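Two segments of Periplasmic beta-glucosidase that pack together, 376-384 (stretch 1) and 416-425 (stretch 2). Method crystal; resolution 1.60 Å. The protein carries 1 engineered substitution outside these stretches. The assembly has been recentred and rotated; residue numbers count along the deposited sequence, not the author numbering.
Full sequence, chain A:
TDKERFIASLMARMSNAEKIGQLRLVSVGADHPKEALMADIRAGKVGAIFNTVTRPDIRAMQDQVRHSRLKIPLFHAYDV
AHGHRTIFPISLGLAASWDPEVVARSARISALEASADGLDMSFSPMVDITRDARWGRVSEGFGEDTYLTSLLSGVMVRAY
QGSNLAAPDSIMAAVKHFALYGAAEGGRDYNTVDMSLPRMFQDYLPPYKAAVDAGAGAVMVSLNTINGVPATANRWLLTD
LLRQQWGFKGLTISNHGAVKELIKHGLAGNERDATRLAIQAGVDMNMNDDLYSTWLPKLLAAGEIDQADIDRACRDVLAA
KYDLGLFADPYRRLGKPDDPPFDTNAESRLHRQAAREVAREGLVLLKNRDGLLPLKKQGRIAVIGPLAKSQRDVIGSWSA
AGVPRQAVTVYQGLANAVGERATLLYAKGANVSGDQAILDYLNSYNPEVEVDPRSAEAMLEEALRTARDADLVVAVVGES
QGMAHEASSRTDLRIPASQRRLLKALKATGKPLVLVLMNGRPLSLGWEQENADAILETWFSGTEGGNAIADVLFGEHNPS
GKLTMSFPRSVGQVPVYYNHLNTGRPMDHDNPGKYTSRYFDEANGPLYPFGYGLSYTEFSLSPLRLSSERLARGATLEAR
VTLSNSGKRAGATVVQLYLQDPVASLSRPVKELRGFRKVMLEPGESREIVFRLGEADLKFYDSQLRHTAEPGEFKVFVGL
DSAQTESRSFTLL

Stretch 1, residues 376-384: KKQGRIAVI
Stretch 2, residues 416-425: NAVGERATLL

Residues 380-384 and 423-425 form neighbouring parallel strands, with 30° between their N-to-C directions and a closest axis approach of 4.6 Å. Arg380 pairs with Thr423, Ile381 with Leu424 and Ala382 with Leu425, at CA-CA distances of 4.6 to 4.9 Å. Phi/psi values are extended, near -116/119 at Ile381 and -98/139 at Leu424. The contact buries 659 Å², both sides summed.

Four backbone hydrogen bonds form the parallel ladder. Thr423 N donates to Gly379 O (2.9 Å), Ile381 N to Thr423 O (2.9 Å), Leu425 N to Ile381 O (2.9 Å) and Val383 N to Leu425 O (2.6 Å). All are nearly straight, at 161-174°. CA-H...O contacts supplement them, including Ala382 CA to Leu425 O at 3.2 Å.

Ile381 and Leu424 share one sheet face. Ile381 (chi1 m, chi2 t) is buried, and its CB lies 3.9 Å from CD2 of Leu424 (m, t). Val383 (t) adds CG2 at 4.3 Å from Leu424 CD2. Ile381 and Val383 are buried and Leu424 partly exposed; branched apolar side chains suit this packing because they make no polar demands. Arg380, Thr423, Ala382 and Leu425 occupy the other face. Arg380 (m, t, p) places NH1 3.9 Å from Thr423 CG2 and NH2 3.8 Å from Leu425 CD1.

Ala422 points its CB toward stretch 1, 3.5 Å from Gly379 O. Gly379 has phi/psi 78/-155, which favours glycine. Water 2 accepts from Gly379 N (2.8 Å) and donates to Arg421 O (3.1 Å).

The helix ending at Val418 leads into a type II' turn, Val418 to Arg421, closed by Arg421 N to Val418 O (2.7 Å). Gly419 supplies the positive phi, 43°. Lys377 (m, t, t, t) extends past this end, with CD 3.4 Å from Ala417 O. Its NZ lies 4.6 Å from Arg421 NH2, a like-charge pair. Water 1 accepts from Lys377 NZ (2.8 Å) and, weakly, from Arg421 NH2 (3.0 Å).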

# COMPACT_ATOMS: atom_id res chain seq x y z
N LYS A 376 5.52 1.10 -43.78
CA LYS A 376 5.02 1.25 -45.16
C LYS A 376 4.01 0.15 -45.42
O LYS A 376 4.19 -0.95 -44.86
CB LYS A 376 6.16 1.10 -46.17
CG LYS A 376 7.26 2.14 -46.04
CD LYS A 376 8.13 2.13 -47.25
CE LYS A 376 9.59 2.34 -46.94
NZ LYS A 376 10.27 2.96 -48.10
N LYS A 377 3.00 0.46 -46.23
CA LYS A 377 1.93 -0.50 -46.60
C LYS A 377 2.47 -1.39 -47.71
O LYS A 377 2.01 -1.26 -48.85
CB LYS A 377 0.67 0.22 -47.07
CG LYS A 377 -0.00 1.05 -46.00
CD LYS A 377 -1.28 1.68 -46.45
CE LYS A 377 -1.93 2.42 -45.32
NZ LYS A 377 -3.11 3.20 -45.76
N GLN A 378 3.37 -2.30 -47.40
CA GLN A 378 4.02 -3.16 -48.41
C GLN A 378 4.69 -4.33 -47.71
O GLN A 378 4.78 -4.32 -46.47
CB GLN A 378 5.03 -2.35 -49.22
CG GLN A 378 6.28 -2.05 -48.42
CD GLN A 378 7.25 -1.14 -49.14
OE1 GLN A 378 6.86 -0.33 -49.97
NE2 GLN A 378 8.51 -1.26 -48.78
N GLY A 379 5.10 -5.33 -48.48
CA GLY A 379 5.87 -6.48 -47.99
C GLY A 379 4.99 -7.50 -47.27
O GLY A 379 3.79 -7.57 -47.53
N ARG A 380 5.60 -8.26 -46.39
CA ARG A 380 4.97 -9.38 -45.66
C ARG A 380 5.03 -9.06 -44.17
O ARG A 380 6.14 -8.93 -43.62
CB ARG A 380 5.72 -10.68 -45.96
CG ARG A 380 5.55 -11.11 -47.41
CD ARG A 380 6.45 -12.28 -47.76
NE ARG A 380 5.95 -13.55 -47.25
CZ ARG A 380 4.90 -14.22 -47.75
NH1 ARG A 380 4.22 -13.72 -48.77
NH2 ARG A 380 4.51 -15.37 -47.23
N ILE A 381 3.86 -8.96 -43.55
CA ILE A 381 3.77 -8.56 -42.12
C ILE A 381 3.18 -9.76 -41.36
O ILE A 381 2.04 -10.12 -41.67
CB ILE A 381 2.92 -7.28 -41.96
CG1 ILE A 381 3.51 -6.09 -42.72
CG2 ILE A 381 2.70 -6.95 -40.48
CD1 ILE A 381 2.59 -4.92 -42.90
N ALA A 382 3.91 -10.31 -40.41
CA ALA A 382 3.35 -11.37 -39.52
C ALA A 382 2.57 -10.67 -38.39
O ALA A 382 3.11 -9.76 -37.76
CB ALA A 382 4.42 -12.26 -38.98
N VAL A 383 1.31 -11.06 -38.21
CA VAL A 383 0.44 -10.49 -37.14
C VAL A 383 0.22 -11.63 -36.16
O VAL A 383 -0.40 -12.66 -36.51
CB VAL A 383 -0.86 -9.93 -37.71
CG1 VAL A 383 -1.72 -9.36 -36.60
CG2 VAL A 383 -0.59 -8.92 -38.80
N ILE A 384 0.77 -11.50 -34.97
CA ILE A 384 0.92 -12.63 -34.05
C ILE A 384 0.44 -12.25 -32.66
O ILE A 384 0.80 -11.17 -32.19
CB ILE A 384 2.38 -13.16 -34.03
CG1 ILE A 384 2.76 -13.68 -35.43
CG2 ILE A 384 2.58 -14.20 -32.98
CD1 ILE A 384 4.21 -14.03 -35.57
N ASN A 416 -7.61 -3.96 -43.61
CA ASN A 416 -8.33 -2.80 -44.19
C ASN A 416 -7.34 -1.79 -44.77
O ASN A 416 -7.59 -1.21 -45.83
CB ASN A 416 -9.21 -2.11 -43.14
CG ASN A 416 -10.40 -2.93 -42.68
OD1 ASN A 416 -10.81 -3.92 -43.31
ND2 ASN A 416 -11.00 -2.48 -41.59
N ALA A 417 -6.24 -1.57 -44.06
CA ALA A 417 -5.27 -0.50 -44.42
C ALA A 417 -4.49 -0.92 -45.68
O ALA A 417 -4.27 -0.04 -46.51
CB ALA A 417 -4.33 -0.29 -43.28
N VAL A 418 -4.09 -2.18 -45.77
CA VAL A 418 -3.10 -2.63 -46.80
C VAL A 418 -3.82 -3.13 -48.07
O VAL A 418 -3.13 -3.17 -49.12
CB VAL A 418 -2.12 -3.68 -46.27
CG1 VAL A 418 -1.33 -3.15 -45.08
CG2 VAL A 418 -2.75 -5.01 -45.94
N GLY A 419 -5.10 -3.48 -47.97
CA GLY A 419 -5.84 -4.12 -49.07
C GLY A 419 -4.97 -5.18 -49.73
O GLY A 419 -4.53 -6.11 -49.05
N GLU A 420 -4.68 -5.04 -51.02
CA GLU A 420 -3.86 -6.05 -51.75
C GLU A 420 -2.40 -5.58 -51.87
O GLU A 420 -1.61 -6.28 -52.52
CB GLU A 420 -4.40 -6.33 -53.15
CG GLU A 420 -5.89 -6.60 -53.22
CD GLU A 420 -6.74 -5.36 -53.49
OE1 GLU A 420 -6.26 -4.49 -54.25
OE2 GLU A 420 -7.87 -5.26 -52.92
N ARG A 421 -2.01 -4.47 -51.23
CA ARG A 421 -0.65 -3.89 -51.39
C ARG A 421 0.35 -4.58 -50.46
O ARG A 421 1.54 -4.35 -50.66
CB ARG A 421 -0.76 -2.37 -51.22
CG ARG A 421 -1.44 -1.73 -52.42
CD ARG A 421 -2.13 -0.40 -52.17
NE ARG A 421 -3.38 -0.52 -51.43
CZ ARG A 421 -3.64 0.00 -50.23
NH1 ARG A 421 -4.83 -0.20 -49.67
NH2 ARG A 421 -2.73 0.71 -49.58
N ALA A 422 -0.08 -5.33 -49.45
CA ALA A 422 0.84 -6.08 -48.56
C ALA A 422 0.18 -7.40 -48.17
O ALA A 422 -1.06 -7.53 -48.30
CB ALA A 422 1.21 -5.29 -47.31
N THR A 423 0.99 -8.34 -47.73
CA THR A 423 0.53 -9.67 -47.31
C THR A 423 0.58 -9.77 -45.79
O THR A 423 1.68 -9.76 -45.23
CB THR A 423 1.37 -10.78 -47.95
OG1 THR A 423 1.31 -10.60 -49.37
CG2 THR A 423 0.87 -12.17 -47.59
N LEU A 424 -0.55 -10.08 -45.17
CA LEU A 424 -0.55 -10.36 -43.72
C LEU A 424 -0.50 -11.85 -43.46
O LEU A 424 -1.19 -12.64 -44.17
CB LEU A 424 -1.83 -9.79 -43.11
CG LEU A 424 -2.07 -8.30 -43.30
CD1 LEU A 424 -3.34 -7.92 -42.57
CD2 LEU A 424 -0.87 -7.50 -42.81
N LEU A 425 0.29 -12.26 -42.48
CA LEU A 425 0.36 -13.68 -42.08
C LEU A 425 -0.02 -13.72 -40.61
O LEU A 425 0.58 -12.99 -39.84
CB LEU A 425 1.79 -14.19 -42.26
CG LEU A 425 2.43 -13.97 -43.62
CD1 LEU A 425 3.86 -14.47 -43.55
CD2 LEU A 425 1.66 -14.70 -44.71
O HOH W 1 -4.48 2.77 -48.19
O HOH W 2 4.28 -5.62 -51.18